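Long-range contacts in tyrosine--tRNA ligase, mitochondrial (Emericella nidulans, PDB 5IHX), which probably catalyses the ATP-dependent attachment of L-tyrosine to mitochondrial tRNA(Tyr), releasing AMP and diphosphate: residues A[66-71]-A[235-240]; A[241-246]-A[278-283]; A[76-81]-A[299-304]; A[141-146]-A[365-370]. All blocks are in the same frame, centred on the assembly; numbering follows the deposited sequence.

Contact 1. Residues A[66-71]-A[235-240]; sequences VGIYAG and VQVGGS. With TYR (tyrosine), chain C.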
loop_
_atom_site.group_PDB
_atom_site.type_symbol
_atom_site.label_atom_id
_atom_site.label_comp_id
_atom_site.label_asym_id
_atom_site.label_seq_id
_atom_site.Cartn_x
_atom_site.Cartn_y
_atom_site.Cartn_z
ATOM N N VAL A 66 16.361 25.390 -9.972
ATOM C CA VAL A 66 15.553 24.221 -9.625
ATOM C C VAL A 66 14.936 24.316 -8.240
ATOM O O VAL A 66 15.461 24.991 -7.352
ATOM C CB VAL A 66 16.377 22.915 -9.683
ATOM C CG1 VAL A 66 16.895 22.683 -11.078
ATOM C CG2 VAL A 66 17.522 22.948 -8.672
ATOM N N GLY A 67 13.818 23.624 -8.067
ATOM C CA GLY A 67 13.183 23.525 -6.771
ATOM C C GLY A 67 13.884 22.504 -5.898
ATOM O O GLY A 67 14.457 21.534 -6.396
ATOM N N ILE A 68 13.848 22.736 -4.589
ATOM C CA ILE A 68 14.456 21.828 -3.625
ATOM C C ILE A 68 13.537 21.708 -2.418
ATOM O O ILE A 68 12.873 22.674 -2.055
ATOM C CB ILE A 68 15.852 22.315 -3.180
ATOM C CG1 ILE A 68 16.440 21.372 -2.128
ATOM C CG2 ILE A 68 15.777 23.742 -2.647
ATOM C CD1 ILE A 68 17.913 21.610 -1.848
ATOM N N TYR A 69 13.473 20.525 -1.810
ATOM C CA TYR A 69 12.625 20.344 -0.636
ATOM C C TYR A 69 13.265 19.471 0.429
ATOM O O TYR A 69 14.166 18.676 0.153
ATOM C CB TYR A 69 11.267 19.752 -1.038
ATOM C CG TYR A 69 11.180 18.238 -1.014
ATOM C CD1 TYR A 69 10.673 17.575 0.097
ATOM C CD2 TYR A 69 11.573 17.475 -2.107
ATOM C CE1 TYR A 69 10.578 16.196 0.130
ATOM C CE2 TYR A 69 11.477 16.089 -2.086
ATOM C CZ TYR A 69 10.976 15.458 -0.964
ATOM O OH TYR A 69 10.877 14.084 -0.931
ATOM N N ALA A 70 12.795 19.663 1.659
ATOM C CA ALA A 70 13.170 18.831 2.790
ATOM C C ALA A 70 11.902 18.421 3.516
ATOM O O ALA A 70 10.967 19.213 3.628
ATOM C CB ALA A 70 14.103 19.575 3.718
ATOM N N GLY A 71 11.870 17.181 3.995
ATOM C CA GLY A 71 10.705 16.656 4.682
ATOM C C GLY A 71 10.927 16.500 6.173
ATOM O O GLY A 71 12.055 16.318 6.626
ATOM N N VAL A 235 15.256 18.540 -6.718
ATOM C CA VAL A 235 16.238 18.184 -5.692
ATOM C C VAL A 235 15.606 17.943 -4.320
ATOM O O VAL A 235 14.654 18.620 -3.938
ATOM C CB VAL A 235 17.317 19.287 -5.549
ATOM C CG1 VAL A 235 18.409 18.853 -4.576
ATOM C CG2 VAL A 235 17.920 19.624 -6.906
ATOM N N GLN A 236 16.131 16.958 -3.592
ATOM C CA GLN A 236 15.741 16.736 -2.202
ATOM C C GLN A 236 16.961 16.795 -1.292
ATOM O O GLN A 236 18.017 16.261 -1.627
ATOM C CB GLN A 236 15.041 15.387 -2.023
ATOM C CG GLN A 236 14.675 15.092 -0.564
ATOM C CD GLN A 236 13.958 13.762 -0.351
ATOM O OE1 GLN A 236 13.643 13.399 0.782
ATOM N NE2 GLN A 236 13.695 13.037 -1.433
ATOM N N VAL A 237 16.800 17.446 -0.142
ATOM C CA VAL A 237 17.821 17.449 0.899
ATOM C C VAL A 237 17.255 16.852 2.186
ATOM O O VAL A 237 16.093 17.068 2.524
ATOM C CB VAL A 237 18.357 18.876 1.168
ATOM C CG1 VAL A 237 17.230 19.815 1.565
ATOM C CG2 VAL A 237 19.437 18.852 2.247
ATOM N N GLY A 238 18.084 16.092 2.895
ATOM C CA GLY A 238 17.675 15.480 4.146
ATOM C C GLY A 238 18.835 15.324 5.107
ATOM O O GLY A 238 19.966 15.684 4.789
ATOM N N GLY A 239 18.550 14.803 6.297
ATOM C CA GLY A 239 19.590 14.515 7.266
ATOM C C GLY A 239 20.508 13.410 6.772
ATOM O O GLY A 239 20.206 12.737 5.788
ATOM N N SER A 240 21.634 13.230 7.455
ATOM C CA SER A 240 22.626 12.223 7.079
ATOM C C SER A 240 22.041 10.816 6.941
ATOM O O SER A 240 22.424 10.065 6.044
ATOM C CB SER A 240 23.758 12.203 8.104
ATOM O OG SER A 240 23.241 12.077 9.416
HETATM N N TYR C . 11.525 10.418 6.221
HETATM C CA TYR C . 12.073 11.713 6.717
HETATM C C TYR C . 12.473 11.608 8.184
HETATM O O TYR C . 13.359 12.322 8.657
HETATM C CB TYR C . 11.048 12.833 6.533
HETATM C CG TYR C . 10.463 12.889 5.143
HETATM C CD1 TYR C . 11.255 13.219 4.050
HETATM C CD2 TYR C . 9.121 12.609 4.921
HETATM C CE1 TYR C . 10.727 13.272 2.778
HETATM C CE2 TYR C . 8.584 12.658 3.653
HETATM C CZ TYR C . 9.391 12.992 2.585
HETATM O OH TYR C . 8.862 13.041 1.318
HETATM O OXT TYR C . 11.913 10.806 8.932
HETATM O O HOH W 1 14.099 15.387 3.073
#

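Contact 2. Residues A[241-246]-A[278-283]; sequences DQYGNI and GFTTPL. With TYR (tyrosine), chain C.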
loop_
_atom_site.group_PDB
_atom_site.type_symbol
_atom_site.label_atom_id
_atom_site.label_comp_id
_atom_site.label_asym_id
_atom_site.label_seq_id
_atom_site.Cartn_x
_atom_site.Cartn_y
_atom_site.Cartn_z
ATOM N N ASP A 241 21.113 10.461 7.824
ATOM C CA ASP A 241 20.554 9.110 7.834
ATOM C C ASP A 241 19.519 8.885 6.730
ATOM O O ASP A 241 18.945 7.801 6.628
ATOM C CB ASP A 241 19.915 8.813 9.192
ATOM C CG ASP A 241 18.666 9.638 9.442
ATOM O OD1 ASP A 241 18.601 10.786 8.953
ATOM O OD2 ASP A 241 17.747 9.136 10.121
ATOM N N GLN A 242 19.290 9.901 5.903
ATOM C CA GLN A 242 18.283 9.819 4.848
ATOM C C GLN A 242 18.883 9.453 3.495
ATOM O O GLN A 242 18.184 9.468 2.482
ATOM C CB GLN A 242 17.523 11.143 4.738
ATOM C CG GLN A 242 16.609 11.420 5.917
ATOM C CD GLN A 242 15.495 10.398 6.025
ATOM O OE1 GLN A 242 14.738 10.190 5.075
ATOM N NE2 GLN A 242 15.403 9.737 7.171
ATOM N N TYR A 243 20.172 9.129 3.479
ATOM C CA TYR A 243 20.848 8.768 2.236
ATOM C C TYR A 243 20.105 7.647 1.513
ATOM O O TYR A 243 19.818 7.754 0.321
ATOM C CB TYR A 243 22.293 8.344 2.501
ATOM C CG TYR A 243 23.090 8.147 1.233
ATOM C CD1 TYR A 243 23.084 6.927 0.568
ATOM C CD2 TYR A 243 23.837 9.183 0.691
ATOM C CE1 TYR A 243 23.804 6.744 -0.595
ATOM C CE2 TYR A 243 24.560 9.010 -0.472
ATOM C CZ TYR A 243 24.541 7.788 -1.111
ATOM O OH TYR A 243 25.259 7.610 -2.271
ATOM N N GLY A 244 19.795 6.581 2.246
ATOM C CA GLY A 244 19.094 5.437 1.689
ATOM C C GLY A 244 17.763 5.789 1.052
ATOM O O GLY A 244 17.497 5.401 -0.087
ATOM N N ASN A 245 16.919 6.516 1.781
ATOM C CA ASN A 245 15.611 6.914 1.261
ATOM C C ASN A 245 15.723 7.817 0.039
ATOM O O ASN A 245 14.950 7.684 -0.908
ATOM C CB ASN A 245 14.785 7.615 2.342
ATOM C CG ASN A 245 14.362 6.675 3.459
ATOM O OD1 ASN A 245 14.232 5.468 3.255
ATOM N ND2 ASN A 245 14.130 7.231 4.643
ATOM N N ILE A 246 16.679 8.739 0.062
ATOM C CA ILE A 246 16.854 9.659 -1.054
ATOM C C ILE A 246 17.394 8.904 -2.269
ATOM O O ILE A 246 16.979 9.166 -3.396
ATOM C CB ILE A 246 17.794 10.827 -0.682
ATOM C CG1 ILE A 246 17.152 11.673 0.419
ATOM C CG2 ILE A 246 18.087 11.700 -1.905
ATOM C CD1 ILE A 246 18.039 12.775 0.969
ATOM N N GLY A 278 19.876 14.401 -5.099
ATOM C CA GLY A 278 19.761 14.889 -3.738
ATOM C C GLY A 278 21.068 14.855 -2.983
ATOM O O GLY A 278 22.093 14.418 -3.508
ATOM N N PHE A 279 21.033 15.331 -1.744
ATOM C CA PHE A 279 22.205 15.287 -0.886
ATOM C C PHE A 279 21.790 15.348 0.571
ATOM O O PHE A 279 20.641 15.661 0.886
ATOM C CB PHE A 279 23.167 16.430 -1.222
ATOM C CG PHE A 279 22.573 17.801 -1.074
ATOM C CD1 PHE A 279 21.770 18.336 -2.065
ATOM C CD2 PHE A 279 22.849 18.571 0.047
ATOM C CE1 PHE A 279 21.236 19.606 -1.932
ATOM C CE2 PHE A 279 22.318 19.837 0.184
ATOM C CZ PHE A 279 21.512 20.357 -0.809
ATOM N N THR A 280 22.730 15.026 1.454
ATOM C CA THR A 280 22.466 15.005 2.884
ATOM C C THR A 280 23.273 16.069 3.614
ATOM O O THR A 280 24.278 16.566 3.100
ATOM C CB THR A 280 22.798 13.635 3.494
ATOM O OG1 THR A 280 24.189 13.349 3.298
ATOM C CG2 THR A 280 21.957 12.543 2.852
ATOM N N THR A 281 22.825 16.401 4.819
ATOM C CA THR A 281 23.529 17.337 5.685
ATOM C C THR A 281 24.253 16.535 6.767
ATOM O O THR A 281 23.833 15.426 7.094
ATOM C CB THR A 281 22.558 18.355 6.319
ATOM O OG1 THR A 281 21.502 17.659 6.992
ATOM C CG2 THR A 281 21.953 19.256 5.251
ATOM N N PRO A 282 25.346 17.088 7.323
ATOM C CA PRO A 282 26.178 16.351 8.287
ATOM C C PRO A 282 25.475 15.984 9.595
ATOM O O PRO A 282 24.487 16.615 9.975
ATOM C CB PRO A 282 27.340 17.316 8.560
ATOM C CG PRO A 282 26.855 18.654 8.138
ATOM C CD PRO A 282 25.915 18.410 7.008
ATOM N N LEU A 283 25.998 14.957 10.265
ATOM C CA LEU A 283 25.482 14.517 11.558
ATOM C C LEU A 283 26.064 15.319 12.716
ATOM O O LEU A 283 27.283 15.434 12.854
ATOM C CB LEU A 283 25.793 13.034 11.774
ATOM C CG LEU A 283 25.196 12.381 13.026
ATOM C CD1 LEU A 283 23.672 12.414 13.000
ATOM C CD2 LEU A 283 25.706 10.957 13.180
HETATM N N TYR C . 11.525 10.418 6.221
HETATM C CA TYR C . 12.073 11.713 6.717
HETATM C C TYR C . 12.473 11.608 8.184
HETATM O O TYR C . 13.359 12.322 8.657
HETATM C CB TYR C . 11.048 12.833 6.533
HETATM C CG TYR C . 10.463 12.889 5.143
HETATM C CD1 TYR C . 11.255 13.219 4.050
HETATM C CD2 TYR C . 9.121 12.609 4.921
HETATM C CE1 TYR C . 10.727 13.272 2.778
HETATM C CE2 TYR C . 8.584 12.658 3.653
HETATM C CZ TYR C . 9.391 12.992 2.585
HETATM O OH TYR C . 8.862 13.041 1.318
HETATM O OXT TYR C . 11.913 10.806 8.932
#

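Contact 3. Residues A[76-81]-A[299-304]; sequences APSMHV and AIWLDK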
loop_
_atom_site.group_PDB
_atom_site.type_symbol
_atom_site.label_atom_id
_atom_site.label_comp_id
_atom_site.label_asym_id
_atom_site.label_seq_id
_atom_site.Cartn_x
_atom_site.Cartn_y
_atom_site.Cartn_z
ATOM N N ALA A 76 6.589 15.025 17.237
ATOM C CA ALA A 76 6.540 15.864 18.429
ATOM C C ALA A 76 5.832 17.169 18.080
ATOM O O ALA A 76 5.702 17.505 16.902
ATOM C CB ALA A 76 7.947 16.128 18.955
ATOM N N PRO A 77 5.357 17.908 19.095
ATOM C CA PRO A 77 4.689 19.181 18.795
ATOM C C PRO A 77 5.660 20.245 18.285
ATOM O O PRO A 77 5.237 21.296 17.804
ATOM C CB PRO A 77 4.090 19.588 20.143
ATOM C CG PRO A 77 4.927 18.904 21.155
ATOM C CD PRO A 77 5.358 17.612 20.539
ATOM N N SER A 78 6.954 19.958 18.389
ATOM C CA SER A 78 7.991 20.910 18.019
ATOM C C SER A 78 9.181 20.216 17.377
ATOM O O SER A 78 9.473 19.055 17.665
ATOM C CB SER A 78 8.457 21.694 19.247
ATOM O OG SER A 78 9.627 22.438 18.956
ATOM N N MET A 79 9.861 20.941 16.497
ATOM C CA MET A 79 11.173 20.536 16.025
ATOM C C MET A 79 12.220 20.927 17.056
ATOM O O MET A 79 11.950 21.733 17.952
ATOM C CB MET A 79 11.482 21.192 14.682
ATOM C CG MET A 79 10.601 20.707 13.543
ATOM S SD MET A 79 11.117 21.362 11.951
ATOM C CE MET A 79 10.780 23.106 12.195
ATOM N N HIS A 80 13.412 20.356 16.922
ATOM C CA HIS A 80 14.542 20.714 17.768
ATOM C C HIS A 80 15.750 20.987 16.885
ATOM O O HIS A 80 15.675 20.858 15.664
ATOM C CB HIS A 80 14.844 19.607 18.784
ATOM C CG HIS A 80 14.988 18.251 18.175
ATOM N ND1 HIS A 80 16.212 17.710 17.841
ATOM C CD2 HIS A 80 14.063 17.317 17.851
ATOM C CE1 HIS A 80 16.032 16.505 17.329
ATOM N NE2 HIS A 80 14.737 16.244 17.323
ATOM N N VAL A 81 16.859 21.368 17.505
ATOM C CA VAL A 81 18.045 21.797 16.773
ATOM C C VAL A 81 18.539 20.707 15.821
ATOM O O VAL A 81 19.141 21.005 14.791
ATOM C CB VAL A 81 19.166 22.213 17.750
ATOM C CG1 VAL A 81 20.480 22.463 17.014
ATOM C CG2 VAL A 81 18.751 23.455 18.519
ATOM N N ALA A 299 16.293 16.923 24.236
ATOM C CA ALA A 299 16.234 17.721 23.013
ATOM C C ALA A 299 16.248 19.225 23.279
ATOM O O ALA A 299 15.764 19.699 24.309
ATOM C CB ALA A 299 14.997 17.352 22.212
ATOM N N ILE A 300 16.809 19.963 22.326
ATOM C CA ILE A 300 16.814 21.419 22.354
ATOM C C ILE A 300 15.736 21.928 21.400
ATOM O O ILE A 300 15.974 22.089 20.203
ATOM C CB ILE A 300 18.189 21.988 21.955
ATOM C CG1 ILE A 300 19.304 21.328 22.777
ATOM C CG2 ILE A 300 18.211 23.499 22.125
ATOM C CD1 ILE A 300 19.224 21.593 24.273
ATOM N N TRP A 301 14.548 22.176 21.941
ATOM C CA TRP A 301 13.384 22.525 21.132
ATOM C C TRP A 301 13.430 23.951 20.588
ATOM O O TRP A 301 14.016 24.844 21.198
ATOM C CB TRP A 301 12.112 22.335 21.957
ATOM C CG TRP A 301 12.025 20.983 22.600
ATOM C CD1 TRP A 301 12.309 20.673 23.897
ATOM C CD2 TRP A 301 11.630 19.758 21.972
ATOM N NE1 TRP A 301 12.113 19.332 24.117
ATOM C CE2 TRP A 301 11.696 18.747 22.950
ATOM C CE3 TRP A 301 11.224 19.417 20.676
ATOM C CZ2 TRP A 301 11.373 17.420 22.677
ATOM C CZ3 TRP A 301 10.906 18.098 20.407
ATOM C CH2 TRP A 301 10.981 17.117 21.403
ATOM N N LEU A 302 12.809 24.147 19.429
ATOM C CA LEU A 302 12.709 25.466 18.815
ATOM C C LEU A 302 11.485 26.216 19.331
ATOM O O LEU A 302 11.307 27.400 19.044
ATOM C CB LEU A 302 12.649 25.343 17.289
ATOM C CG LEU A 302 13.834 24.633 16.627
ATOM C CD1 LEU A 302 13.685 24.632 15.115
ATOM C CD2 LEU A 302 15.158 25.277 17.026
ATOM N N ASP A 303 10.645 25.521 20.095
ATOM C CA ASP A 303 9.466 26.126 20.705
ATOM C C ASP A 303 9.825 26.775 22.041
ATOM O O ASP A 303 10.293 26.105 22.962
ATOM C CB ASP A 303 8.367 25.078 20.907
ATOM C CG ASP A 303 7.070 25.679 21.423
ATOM O OD1 ASP A 303 5.993 25.204 21.010
ATOM O OD2 ASP A 303 7.124 26.626 22.235
ATOM N N LYS A 304 9.606 28.083 22.128
ATOM C CA LYS A 304 9.920 28.867 23.322
ATOM C C LYS A 304 9.275 28.303 24.592
ATOM O O LYS A 304 9.828 28.424 25.686
ATOM C CB LYS A 304 9.468 30.316 23.109
ATOM C CG LYS A 304 9.630 31.245 24.302
ATOM C CD LYS A 304 8.902 32.554 24.044
ATOM C CE LYS A 304 9.731 33.760 24.444
ATOM N NZ LYS A 304 9.972 33.850 25.909
#

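Contact 4. Residues A[141-146]-A[365-370]; sequences KKLGAS and ELIHGK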
loop_
_atom_site.group_PDB
_atom_site.type_symbol
_atom_site.label_atom_id
_atom_site.label_comp_id
_atom_site.label_asym_id
_atom_site.label_seq_id
_atom_site.Cartn_x
_atom_site.Cartn_y
_atom_site.Cartn_z
ATOM N N LYS A 141 5.518 27.512 9.462
ATOM C CA LYS A 141 5.067 28.774 8.894
ATOM C C LYS A 141 5.878 29.909 9.515
ATOM O O LYS A 141 6.382 30.794 8.820
ATOM C CB LYS A 141 3.572 28.975 9.149
ATOM C CG LYS A 141 2.666 28.259 8.155
ATOM C CD LYS A 141 1.298 28.923 8.050
ATOM C CE LYS A 141 1.124 29.642 6.721
ATOM N NZ LYS A 141 -0.060 30.546 6.721
ATOM N N LYS A 142 6.000 29.857 10.837
ATOM C CA LYS A 142 6.754 30.842 11.604
ATOM C C LYS A 142 8.226 30.865 11.183
ATOM O O LYS A 142 8.817 31.932 11.006
ATOM C CB LYS A 142 6.621 30.532 13.099
ATOM C CG LYS A 142 7.364 31.460 14.040
ATOM C CD LYS A 142 7.015 31.122 15.487
ATOM C CE LYS A 142 7.794 31.960 16.491
ATOM N NZ LYS A 142 9.219 31.540 16.587
ATOM N N LEU A 143 8.814 29.684 11.018
ATOM C CA LEU A 143 10.208 29.581 10.602
ATOM C C LEU A 143 10.412 30.186 9.214
ATOM O O LEU A 143 11.417 30.850 8.958
ATOM C CB LEU A 143 10.665 28.122 10.616
ATOM C CG LEU A 143 12.109 27.864 10.170
ATOM C CD1 LEU A 143 13.098 28.556 11.101
ATOM C CD2 LEU A 143 12.395 26.369 10.106
ATOM N N GLY A 144 9.450 29.957 8.326
ATOM C CA GLY A 144 9.498 30.522 6.989
ATOM C C GLY A 144 9.582 32.038 7.004
ATOM O O GLY A 144 10.373 32.634 6.274
ATOM N N ALA A 145 8.761 32.666 7.837
ATOM C CA ALA A 145 8.763 34.119 7.960
ATOM C C ALA A 145 10.051 34.603 8.625
ATOM O O ALA A 145 10.609 35.632 8.245
ATOM C CB ALA A 145 7.551 34.585 8.749
ATOM N N SER A 146 10.524 33.851 9.611
ATOM C CA SER A 146 11.765 34.191 10.298
ATOM C C SER A 146 12.965 34.154 9.354
ATOM O O SER A 146 13.866 34.986 9.448
ATOM C CB SER A 146 12.008 33.243 11.465
ATOM O OG SER A 146 11.025 33.390 12.472
ATOM N N GLU A 365 18.319 34.829 17.320
ATOM C CA GLU A 365 17.651 35.866 16.541
ATOM C C GLU A 365 16.856 35.247 15.398
ATOM O O GLU A 365 15.720 35.648 15.143
ATOM C CB GLU A 365 18.647 36.885 15.989
ATOM C CG GLU A 365 17.973 37.955 15.131
ATOM C CD GLU A 365 18.905 39.084 14.734
ATOM O OE1 GLU A 365 20.112 39.007 15.043
ATOM O OE2 GLU A 365 18.422 40.056 14.114
ATOM N N LEU A 366 17.456 34.279 14.710
ATOM C CA LEU A 366 16.776 33.589 13.617
ATOM C C LEU A 366 15.480 32.952 14.097
ATOM O O LEU A 366 14.432 33.152 13.499
ATOM C CB LEU A 366 17.682 32.519 12.999
ATOM C CG LEU A 366 17.006 31.512 12.054
ATOM C CD1 LEU A 366 16.344 32.202 10.864
ATOM C CD2 LEU A 366 18.005 30.466 11.577
ATOM N N ILE A 367 15.549 32.206 15.192
ATOM C CA ILE A 367 14.395 31.445 15.656
ATOM C C ILE A 367 13.386 32.311 16.408
ATOM O O ILE A 367 12.181 32.194 16.182
ATOM C CB ILE A 367 14.830 30.275 16.571
ATOM C CG1 ILE A 367 15.807 29.345 15.847
ATOM C CG2 ILE A 367 13.616 29.493 17.069
ATOM C CD1 ILE A 367 15.237 28.662 14.613
ATOM N N HIS A 368 13.877 33.177 17.293
ATOM C CA HIS A 368 13.003 33.876 18.239
ATOM C C HIS A 368 12.983 35.401 18.103
ATOM O O HIS A 368 12.242 36.075 18.817
ATOM C CB HIS A 368 13.410 33.501 19.663
ATOM C CG HIS A 368 13.199 32.055 19.986
ATOM N ND1 HIS A 368 11.954 31.465 19.980
ATOM C CD2 HIS A 368 14.076 31.075 20.318
ATOM C CE1 HIS A 368 12.070 30.188 20.299
ATOM N NE2 HIS A 368 13.349 29.928 20.512
ATOM N N GLY A 369 13.789 35.945 17.197
ATOM C CA GLY A 369 13.773 37.374 16.931
ATOM C C GLY A 369 14.852 38.155 17.664
ATOM O O GLY A 369 15.460 37.668 18.617
ATOM N N LYS A 370 15.079 39.385 17.212
ATOM C CA LYS A 370 16.142 40.233 17.742
ATOM C C LYS A 370 15.955 40.567 19.226
ATOM O O LYS A 370 16.909 40.501 20.002
ATOM C CB LYS A 370 16.234 41.526 16.929
ATOM C CG LYS A 370 17.366 42.451 17.352
ATOM C CD LYS A 370 17.366 43.737 16.543
ATOM C CE LYS A 370 18.541 44.628 16.918
ATOM N NZ LYS A 370 18.503 45.026 18.353
HETATM O O HOH W 2 10.843 31.361 13.958
#

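Contact 1. Residues A[66-71]-A[235-240]
The carbonyl oxygen of Tyr-69 takes the N-H of Val-237 in a 2.9 Å bond (Tyr-69 O to Val-237 N). The same oxygen also meets the CA-H of Gln-236. Two further backbone bonds join the strands: Val-235 N to Gly-67 O at 3.1 Å, and Tyr-69 N to Val-235 O. The short segments run parallel, 35° apart. They are neighbouring central strands of the Rossmann-type sheet that forms the catalytic domain of class I synthetases, and their C-terminal parts line the tyrosine pocket through Tyr-69, Gly-71 and Gln-236. Tyr-69 and Gln-236 stand on one face of the sheet. CG of Gln-236 is anti to its backbone N (chi1 177°) and makes a CH-pi contact over the Tyr-69 ring, 4.0 Å from the ring centre. The extended chain carries the amide on toward the hydroxyl end of the ring, its plane turned 29° from it. NE2 comes 3.0 Å from Tyr-69 OH, but the angle is poor for a hydrogen bond. Tyr-69 OH instead donates to the hydroxyl of the bound tyrosine, 3.2 Å from OH to OH. Gln-221 bonds OE1 of Gln-236, and a water donates to this oxygen and to Val-237 O while accepting from Gly-71 N. CA of Gly-71 comes 3.5 Å from CD1 of the bound tyrosine; the ligand ring occupies the place a side chain would take. On the other face, with Phe-279 and helix 84-95 nearby, the packing is apolar. There Ile-68 CD1 touches Val-235 CG1 and also Val-237 CG1, at 3.9 Å from the latter. Ala-70 CB meets the same Val-237 methyl at 3.8 Å.

Contact 2. Residues A[241-246]-A[278-283]
With CG2 of Ile-246 anti to its backbone N, this methyl rests on CA of Gly-278, 4.0 Å away. The second torsion (chi2 174°) extends CD1 to within 3.9 Å of Phe-279 O. From the strand side, OG1 of Thr-280 sits between the backbone N and the carbonyl carbon (chi1 61°) and bonds Asp-49 N. Its CG2 approaches the first turn of the helix, 3.9 Å from Tyr-243 N, and lies at the edge of the Tyr-243 ring, near its plane. The segments belong to the beta-alpha-beta unit of strand 235-238, helix 243-259 and strand 277-280 in the Rossmann core. The contact joins the start of that helix to the strand by van der Waals contacts of methyl groups with backbone and ring atoms. Gln-242 holds the N-cap position, and its carbonyl O accepts Ile-246 N at 2.9 Å. Its side chain faces the tyrosine pocket. There OE1 receives ND2 of Asn-245 at 3.1 Å, a nearly straight bond (173°) with the donor above the amide carbonyl plane. The amino N of the bound tyrosine makes a weak bond to OE1, 3.4 Å long. NE2 of Gln-242 donates to Asp-113, which itself bonds the ligand.

Contact 3. Residues A[76-81]-A[299-304]
His-80 and Trp-301 meet as an offset edge-to-face pair, with an edge of the imidazole toward the face of the indole six-membered ring. The planes are 85° apart and the ring centres 5.7 Å. His-80 opens the His-Val-Gly-His sequence that corresponds to the HIGH signature of class I synthetases. Segment 299-304 follows closely on the unmodelled loop carrying Lys-Phe-Gly-Lys-Ser, the probable KMSKS counterpart. Ala-299 CB sits over a face of the Trp-301 ring, offset toward the rim. CB of Ala-76 reaches Trp-301 CZ3 at 3.8 Å, and Ser-78 O lies at the ring edge, 3.2 Å from that same CZ3. Two backbone bonds bracket His-80 and Trp-301, which form a single bridge: Val-81 N to Ile-300 O at 2.9 Å, and Leu-302 N to Met-79 O at 3.0 Å. Beside the first bond, Val-81 CG2 and Ile-300 CG2 pack at 3.6 Å. Met-79 O has a second donor, OG of Ser-78, at 2.6 Å. That hydroxyl stands anti to the backbone N of Ser-78 (chi1 169°). In the next shell, His-83 packs edge-to-face with His-80, Thr-307 OG1 bonds Trp-301 N, and OE1 of Gln-139, from helix 126-153, accepts Met-79 N.

Contact 4. Residues A[141-146]-A[365-370]
The last turn of helix 354-368 packs through Leu-366 and Ile-367 against Lys-142, Leu-143 and Ser-146 of the long helix 126-153. It is a helix-helix contact between the Rossmann domain and the alpha-helical region that follows it, probably the anticodon-binding domain, as in other tyrosyl-tRNA synthetases. The apolar part is small. Leu-143 CD1 touches Ile-367 CD1 at 4.1 Å, the two side chains crossing at a slant. Leu-366 CD1 approaches the backbone of the other helix, 4.0 Å from Ser-146 O. CB of Ser-146 points at the helix end and lies 3.2 Å from Leu-366 O. The polar part gathers at the carbonyl of Ile-367. Lys-142 runs extended as far as CE, then its last torsion (chi4 -74°) turns NZ toward Ile-367 O for a weak bond of 3.1 Å. This lysine is exposed and also touches a crystal neighbour, so its position may be partly set by the crystal. A water donates to Ile-367 O at 2.7 Å and is also hydrogen-bonded to Ser-146 OG, bridging the two helices. Arg-149, further along helix 126-153, bonds the carbonyls of Glu-365 and Leu-366, and Lys-153 forms a salt bridge with Glu-365. The helix closes with Gly-369 N bonded to Glu-365 O at 2.8 Å. Gly-369 then adopts a positive phi (97°) and takes the N-cap position of helix 370-383. Cationic groups of one helix thus meet the carbonyl end of the other, which probably favours the pairing through the helix dipole.

Contacts 1 and 2 are neighbours in the Rossmann sheet, with centres 9 Å apart. Strand 235-238 serves contact 1 and pairs with strand 277-280 of contact 2, and both contacts touch the bound tyrosine. Along the chain contact 1 closes before contact 2 opens. Contacts 3 and 4 lie on the same side of the chain's centre, about 13 Å apart between centres, and touch where Leu-302 O meets the His-368 ring. Both segments of contact 2 fall between those of contact 3, and also between those of contact 4. The segments of contacts 1, 3 and 4 all alternate, so early and late parts of the chain are tied together around the active-site domain.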